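Local coordinates for free serine kinase (PDB 5X0J), which phosphorylates free L-serine with ADP to give O-phospho-L-serine and AMP, the first step from serine to cysteine, at residues R200-V208 with V217-H225. The protein carries 1 engineered substitution. Sequence-based numbering, arbitrary orientation. Where two conformers were deposited one is given.
Sequences RKAPTKEEV and VYSPKTTRH. With SEP (phosphoserine), chain C.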
ATOM      1  N   ARG A 200      -4.364  -7.662   8.785  1.00 12.54           N
ATOM      2  CA  ARG A 200      -5.625  -7.733   8.045  1.00 12.84           C
ATOM      3  C   ARG A 200      -5.560  -8.863   7.037  1.00 13.03           C
ATOM      4  O   ARG A 200      -4.477  -9.210   6.562  1.00 12.93           O
ATOM      5  CB  ARG A 200      -5.898  -6.424   7.305  1.00 12.82           C
ATOM      6  CG  ARG A 200      -4.727  -5.944   6.454  1.00 12.71           C
ATOM      7  CD  ARG A 200      -5.182  -4.843   5.513  1.00 12.69           C
ATOM      8  NE  ARG A 200      -4.055  -4.058   5.019  1.00 12.57           N
ATOM      9  CZ  ARG A 200      -4.138  -2.804   4.578  1.00 12.76           C
ATOM     10  NH1 ARG A 200      -5.310  -2.167   4.551  1.00 12.99           N
ATOM     11  NH2 ARG A 200      -3.034  -2.174   4.189  1.00 12.63           N
ATOM     12  N   LYS A 201      -6.715  -9.427   6.713  0.70 13.52           N
ATOM     13  CA  LYS A 201      -6.846 -10.390   5.620  0.70 14.00           C
ATOM     14  C   LYS A 201      -6.538  -9.671   4.314  0.70 14.17           C
ATOM     15  O   LYS A 201      -6.864  -8.495   4.160  0.70 14.32           O
ATOM     16  CB  LYS A 201      -8.263 -10.974   5.586  0.70 14.43           C
ATOM     17  CG  LYS A 201      -8.491 -12.084   4.564  0.70 14.97           C
ATOM     18  CD  LYS A 201      -9.960 -12.491   4.499  0.70 15.59           C
ATOM     19  CE  LYS A 201     -10.183 -13.653   3.538  0.70 16.06           C
ATOM     20  NZ  LYS A 201      -9.766 -13.355   2.141  0.70 16.46           N
ATOM     21  N   ALA A 202      -5.898 -10.376   3.390  1.00 14.26           N
ATOM     22  CA  ALA A 202      -5.626  -9.817   2.072  1.00 14.56           C
ATOM     23  C   ALA A 202      -6.887  -9.853   1.215  1.00 15.04           C
ATOM     24  O   ALA A 202      -7.725 -10.739   1.364  1.00 15.08           O
ATOM     25  CB  ALA A 202      -4.541 -10.617   1.392  1.00 14.56           C
ATOM     26  N   PRO A 203      -7.007  -8.912   0.271  1.00 15.80           N
ATOM     27  CA  PRO A 203      -8.080  -8.971  -0.702  1.00 16.08           C
ATOM     28  C   PRO A 203      -7.786 -10.064  -1.726  1.00 16.26           C
ATOM     29  O   PRO A 203      -6.642 -10.527  -1.806  1.00 16.07           O
ATOM     30  CB  PRO A 203      -7.992  -7.603  -1.377  1.00 16.32           C
ATOM     31  CG  PRO A 203      -6.552  -7.295  -1.353  1.00 16.26           C
ATOM     32  CD  PRO A 203      -6.033  -7.858  -0.060  1.00 15.86           C
ATOM     33  N   THR A 204      -8.801 -10.477  -2.479  1.00 16.87           N
ATOM     34  CA  THR A 204      -8.583 -11.295  -3.681  1.00 17.17           C
ATOM     35  C   THR A 204      -8.628 -10.413  -4.935  1.00 17.24           C
ATOM     36  O   THR A 204      -9.172  -9.302  -4.926  1.00 16.87           O
ATOM     37  CB  THR A 204      -9.629 -12.404  -3.812  1.00 18.00           C
ATOM     38  OG1 THR A 204     -10.884 -11.819  -4.153  1.00 18.60           O
ATOM     39  CG2 THR A 204      -9.753 -13.196  -2.513  1.00 18.14           C
ATOM     40  N   LYS A 205      -8.057 -10.923  -6.019  1.00 17.35           N
ATOM     41  CA  LYS A 205      -8.046 -10.189  -7.286  1.00 17.61           C
ATOM     42  C   LYS A 205      -9.457  -9.919  -7.803  1.00 18.52           C
ATOM     43  O   LYS A 205      -9.734  -8.837  -8.328  1.00 18.34           O
ATOM     44  CB  LYS A 205      -7.226 -10.935  -8.335  1.00 17.18           C
ATOM     45  CG  LYS A 205      -5.734 -10.956  -8.040  1.00 16.67           C
ATOM     46  CD  LYS A 205      -4.920 -11.366  -9.253  1.00 16.31           C
ATOM     47  CE  LYS A 205      -5.244 -12.784  -9.686  1.00 16.31           C
ATOM     48  NZ  LYS A 205      -4.436 -13.254 -10.840  1.00 16.24           N
ATOM     49  N   GLU A 206     -10.350 -10.894  -7.635  1.00 19.79           N
ATOM     50  CA  GLU A 206     -11.737 -10.707  -8.058  1.00 20.97           C
ATOM     51  C   GLU A 206     -12.397  -9.574  -7.241  1.00 20.59           C
ATOM     52  O   GLU A 206     -13.084  -8.734  -7.814  1.00 20.56           O
ATOM     53  CB  GLU A 206     -12.526 -12.031  -7.994  1.00 22.61           C
ATOM     54  CG  GLU A 206     -12.059 -13.114  -8.983  1.00 24.15           C
ATOM     55  CD  GLU A 206     -12.463 -12.900 -10.454  1.00 25.85           C
ATOM     56  OE1 GLU A 206     -13.045 -11.853 -10.820  1.00 27.53           O
ATOM     57  OE2 GLU A 206     -12.183 -13.792 -11.291  1.00 28.28           O
ATOM     58  N   GLU A 207     -12.120  -9.513  -5.936  1.00 20.18           N
ATOM     59  CA  GLU A 207     -12.612  -8.413  -5.083  1.00 20.02           C
ATOM     60  C   GLU A 207     -12.044  -7.047  -5.493  1.00 19.52           C
ATOM     61  O   GLU A 207     -12.759  -6.051  -5.476  1.00 20.02           O
ATOM     62  CB  GLU A 207     -12.303  -8.679  -3.604  1.00 20.11           C
ATOM     63  CG  GLU A 207     -13.115  -9.828  -3.014  1.00 20.77           C
ATOM     64  CD  GLU A 207     -12.592 -10.323  -1.672  1.00 20.90           C
ATOM     65  OE1 GLU A 207     -11.505  -9.904  -1.210  1.00 20.49           O
ATOM     66  OE2 GLU A 207     -13.291 -11.155  -1.052  1.00 22.00           O
ATOM     67  N   VAL A 208     -10.775  -7.010  -5.877  1.00 18.83           N
ATOM     68  CA  VAL A 208     -10.147  -5.752  -6.291  1.00 18.41           C
ATOM     69  C   VAL A 208     -10.833  -5.190  -7.535  1.00 19.20           C
ATOM     70  O   VAL A 208     -11.198  -4.017  -7.555  1.00 18.56           O
ATOM     71  CB  VAL A 208      -8.631  -5.913  -6.553  1.00 17.87           C
ATOM     72  CG1 VAL A 208      -8.030  -4.621  -7.107  1.00 17.69           C
ATOM     73  CG2 VAL A 208      -7.892  -6.321  -5.282  1.00 17.62           C
ATOM     74  N   VAL A 217     -12.641   2.663  -3.496  1.00 18.12           N
ATOM     75  CA  VAL A 217     -11.214   2.456  -3.214  1.00 16.99           C
ATOM     76  C   VAL A 217     -11.042   1.818  -1.837  1.00 15.93           C
ATOM     77  O   VAL A 217     -11.873   1.996  -0.932  1.00 15.79           O
ATOM     78  CB  VAL A 217     -10.382   3.761  -3.284  1.00 17.14           C
ATOM     79  CG1 VAL A 217     -10.354   4.301  -4.708  1.00 17.45           C
ATOM     80  CG2 VAL A 217     -10.908   4.819  -2.323  1.00 17.25           C
ATOM     81  N   TYR A 218      -9.970   1.048  -1.700  1.00 14.88           N
ATOM     82  CA  TYR A 218      -9.564   0.477  -0.416  1.00 14.39           C
ATOM     83  C   TYR A 218      -8.747   1.494   0.392  1.00 13.59           C
ATOM     84  O   TYR A 218      -8.322   2.534  -0.122  1.00 13.32           O
ATOM     85  CB  TYR A 218      -8.648  -0.722  -0.637  1.00 14.52           C
ATOM     86  CG  TYR A 218      -9.243  -1.984  -1.186  1.00 15.42           C
ATOM     87  CD1 TYR A 218     -10.064  -2.787  -0.409  1.00 15.65           C
ATOM     88  CD2 TYR A 218      -8.911  -2.430  -2.455  1.00 15.89           C
ATOM     89  CE1 TYR A 218     -10.573  -3.986  -0.897  1.00 16.09           C
ATOM     90  CE2 TYR A 218      -9.404  -3.622  -2.950  1.00 16.42           C
ATOM     91  CZ  TYR A 218     -10.235  -4.399  -2.171  1.00 16.46           C
ATOM     92  OH  TYR A 218     -10.709  -5.585  -2.679  1.00 16.99           O
ATOM     93  N   SER A 219      -8.487   1.168   1.653  1.00 12.98           N
ATOM     94  CA  SER A 219      -7.520   1.919   2.440  1.00 12.58           C
ATOM     95  C   SER A 219      -6.108   1.718   1.837  1.00 12.20           C
ATOM     96  O   SER A 219      -5.897   0.794   1.040  1.00 12.44           O
ATOM     97  CB  SER A 219      -7.583   1.487   3.916  1.00 12.37           C
ATOM     98  OG  SER A 219      -7.003   0.212   4.110  1.00 12.36           O
ATOM     99  N   PRO A 220      -5.148   2.586   2.203  1.00 11.74           N
ATOM    100  CA  PRO A 220      -3.829   2.498   1.566  1.00 11.65           C
ATOM    101  C   PRO A 220      -3.166   1.136   1.721  1.00 11.49           C
ATOM    102  O   PRO A 220      -3.304   0.466   2.760  1.00 11.64           O
ATOM    103  CB  PRO A 220      -3.021   3.597   2.264  1.00 11.65           C
ATOM    104  CG  PRO A 220      -4.033   4.540   2.794  1.00 11.86           C
ATOM    105  CD  PRO A 220      -5.192   3.678   3.187  1.00 11.92           C
ATOM    106  N   LYS A 221      -2.447   0.734   0.673  1.00 11.49           N
ATOM    107  CA  LYS A 221      -1.576  -0.443   0.692  1.00 11.38           C
ATOM    108  C   LYS A 221      -2.324  -1.754   0.954  1.00 11.33           C
ATOM    109  O   LYS A 221      -1.755  -2.729   1.432  1.00 11.42           O
ATOM    110  CB  LYS A 221      -0.438  -0.240   1.705  1.00 11.38           C
ATOM    111  CG  LYS A 221       0.398   1.015   1.486  1.00 11.66           C
ATOM    112  CD  LYS A 221       1.153   0.966   0.170  1.00 11.78           C
ATOM    113  CE  LYS A 221       2.149   2.097   0.096  1.00 11.95           C
ATOM    114  NZ  LYS A 221       2.949   2.045  -1.167  1.00 12.17           N
ATOM    115  N   THR A 222      -3.612  -1.782   0.636  1.00 11.43           N
ATOM    116  CA  THR A 222      -4.406  -2.988   0.809  1.00 11.42           C
ATOM    117  C   THR A 222      -3.883  -4.137  -0.051  1.00 11.42           C
ATOM    118  O   THR A 222      -3.745  -5.258   0.439  1.00 11.54           O
ATOM    119  CB  THR A 222      -5.893  -2.693   0.544  1.00 11.67           C
ATOM    120  OG1 THR A 222      -6.381  -1.846   1.588  1.00 11.97           O
ATOM    121  CG2 THR A 222      -6.726  -3.969   0.468  1.00 11.92           C
ATOM    122  N   THR A 223      -3.576  -3.863  -1.314  1.00 11.43           N
ATOM    123  CA  THR A 223      -3.053  -4.888  -2.204  1.00 11.48           C
ATOM    124  C   THR A 223      -1.524  -4.884  -2.238  1.00 11.39           C
ATOM    125  O   THR A 223      -0.895  -3.833  -2.285  1.00 11.47           O
ATOM    126  CB  THR A 223      -3.539  -4.687  -3.640  1.00 11.60           C
ATOM    127  OG1 THR A 223      -3.118  -3.404  -4.105  1.00 11.65           O
ATOM    128  CG2 THR A 223      -5.048  -4.774  -3.729  1.00 11.76           C
ATOM    129  N   ARG A 224      -0.949  -6.079  -2.185  1.00 11.60           N
ATOM    130  CA  ARG A 224       0.466  -6.275  -2.434  1.00 11.69           C
ATOM    131  C   ARG A 224       0.555  -7.308  -3.545  1.00 11.87           C
ATOM    132  O   ARG A 224       0.480  -8.500  -3.293  1.00 11.98           O
ATOM    133  CB  ARG A 224       1.211  -6.741  -1.175  1.00 11.76           C
ATOM    134  CG  ARG A 224       2.696  -6.976  -1.402  1.00 12.02           C
ATOM    135  CD  ARG A 224       3.461  -7.210  -0.106  1.00 12.17           C
ATOM    136  NE  ARG A 224       3.161  -8.481   0.547  1.00 12.37           N
ATOM    137  CZ  ARG A 224       3.665  -9.669   0.210  1.00 12.65           C
ATOM    138  NH1 ARG A 224       4.498  -9.805  -0.804  1.00 12.88           N
ATOM    139  NH2 ARG A 224       3.316 -10.755   0.899  1.00 12.89           N
ATOM    140  N   HIS A 225       0.687  -6.843  -4.783  1.00 11.97           N
ATOM    141  CA  HIS A 225       0.749  -7.731  -5.937  1.00 12.16           C
ATOM    142  C   HIS A 225       2.148  -8.265  -6.142  1.00 12.49           C
ATOM    143  O   HIS A 225       3.120  -7.528  -6.032  1.00 13.29           O
ATOM    144  CB  HIS A 225       0.290  -7.008  -7.197  1.00 12.15           C
ATOM    145  CG  HIS A 225      -1.155  -6.611  -7.180  1.00 12.04           C
ATOM    146  ND1 HIS A 225      -1.590  -5.395  -6.695  1.00 11.96           N
ATOM    147  CD2 HIS A 225      -2.260  -7.269  -7.594  1.00 12.20           C
ATOM    148  CE1 HIS A 225      -2.903  -5.321  -6.825  1.00 12.15           C
ATOM    149  NE2 HIS A 225      -3.336  -6.448  -7.356  1.00 12.24           N
TER
HETATM  150  N   SEP C 302      -0.899  -1.835  -4.980  1.00 10.24           N
HETATM  151  CA  SEP C 302       0.511  -1.793  -4.487  1.00 10.39           C
HETATM  152  CB  SEP C 302       0.534  -1.168  -3.091  1.00 10.55           C
HETATM  153  OG  SEP C 302      -0.032   0.140  -3.158  1.00 10.50           O
HETATM  154  C   SEP C 302       1.121  -3.170  -4.523  1.00 10.21           C
HETATM  155  O   SEP C 302       2.145  -3.414  -3.855  1.00 10.48           O
HETATM  156  OXT SEP C 302       0.616  -4.073  -5.216  1.00 10.27           O
HETATM  157  P   SEP C 302       0.748   1.351  -3.906  1.00 10.76           P
HETATM  158  O1P SEP C 302       2.226   1.016  -3.779  1.00 10.39           O
HETATM  159  O2P SEP C 302       0.315   2.535  -3.101  1.00 10.95           O
HETATM  160  O3P SEP C 302       0.219   1.348  -5.317  1.00 10.77           O
HETATM  161  O   HOH W   1     -11.440  -7.217  -0.642  1.00 24.57           O
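The Arg200 guanidinium lies with one face against Thr222 CA, 3.6 Å above its plane, and meets Ser219 OG and Pro220 O at its edge. Thr222 CG2 sits over one face of the Tyr218 ring, offset toward its rim, and OXT of phosphoserine meets the His225 ring at its edge, in plane. NH2 of Arg200 gives Pro220 O a nearly straight bond (166°) in the carbonyl plane. NH1 reaches Ser219 OG at 3.0 Å in a more bent one. With CG set between the backbone N and carbonyl carbon (chi1 51°), the group arrives at the type II turn of Ser219 to Thr222, which Thr222 OG1 also braces by donating to Ser219 O. NH2 binds Trp102 O as well, tying the turn to strand 98-107. Val208 CG2 meets Thr223 CG2 tip to tip at 3.6 Å, and Pro203 CG packs on the methyls of both threonines. A water joins Tyr218 OH to Glu207 OE1, the carboxylate oxygen that takes Thr204 N in the capping box of helix 205-213. Replacing Arg200 by a leucine would probably leave Pro220 O and Ser219 OG without this donor and the turn freer to shift. Within the turn, Lys221 sends NZ to the phosphate and pairs with Glu4 and Glu36; beyond it, Thr223 OG1, also bonded to His29 NE2, accepts from the phosphoserine amine, and His225 N and ND1 grip OXT, an arrangement consistent with Arg200 steadying the ligand-binding turn from the second shell.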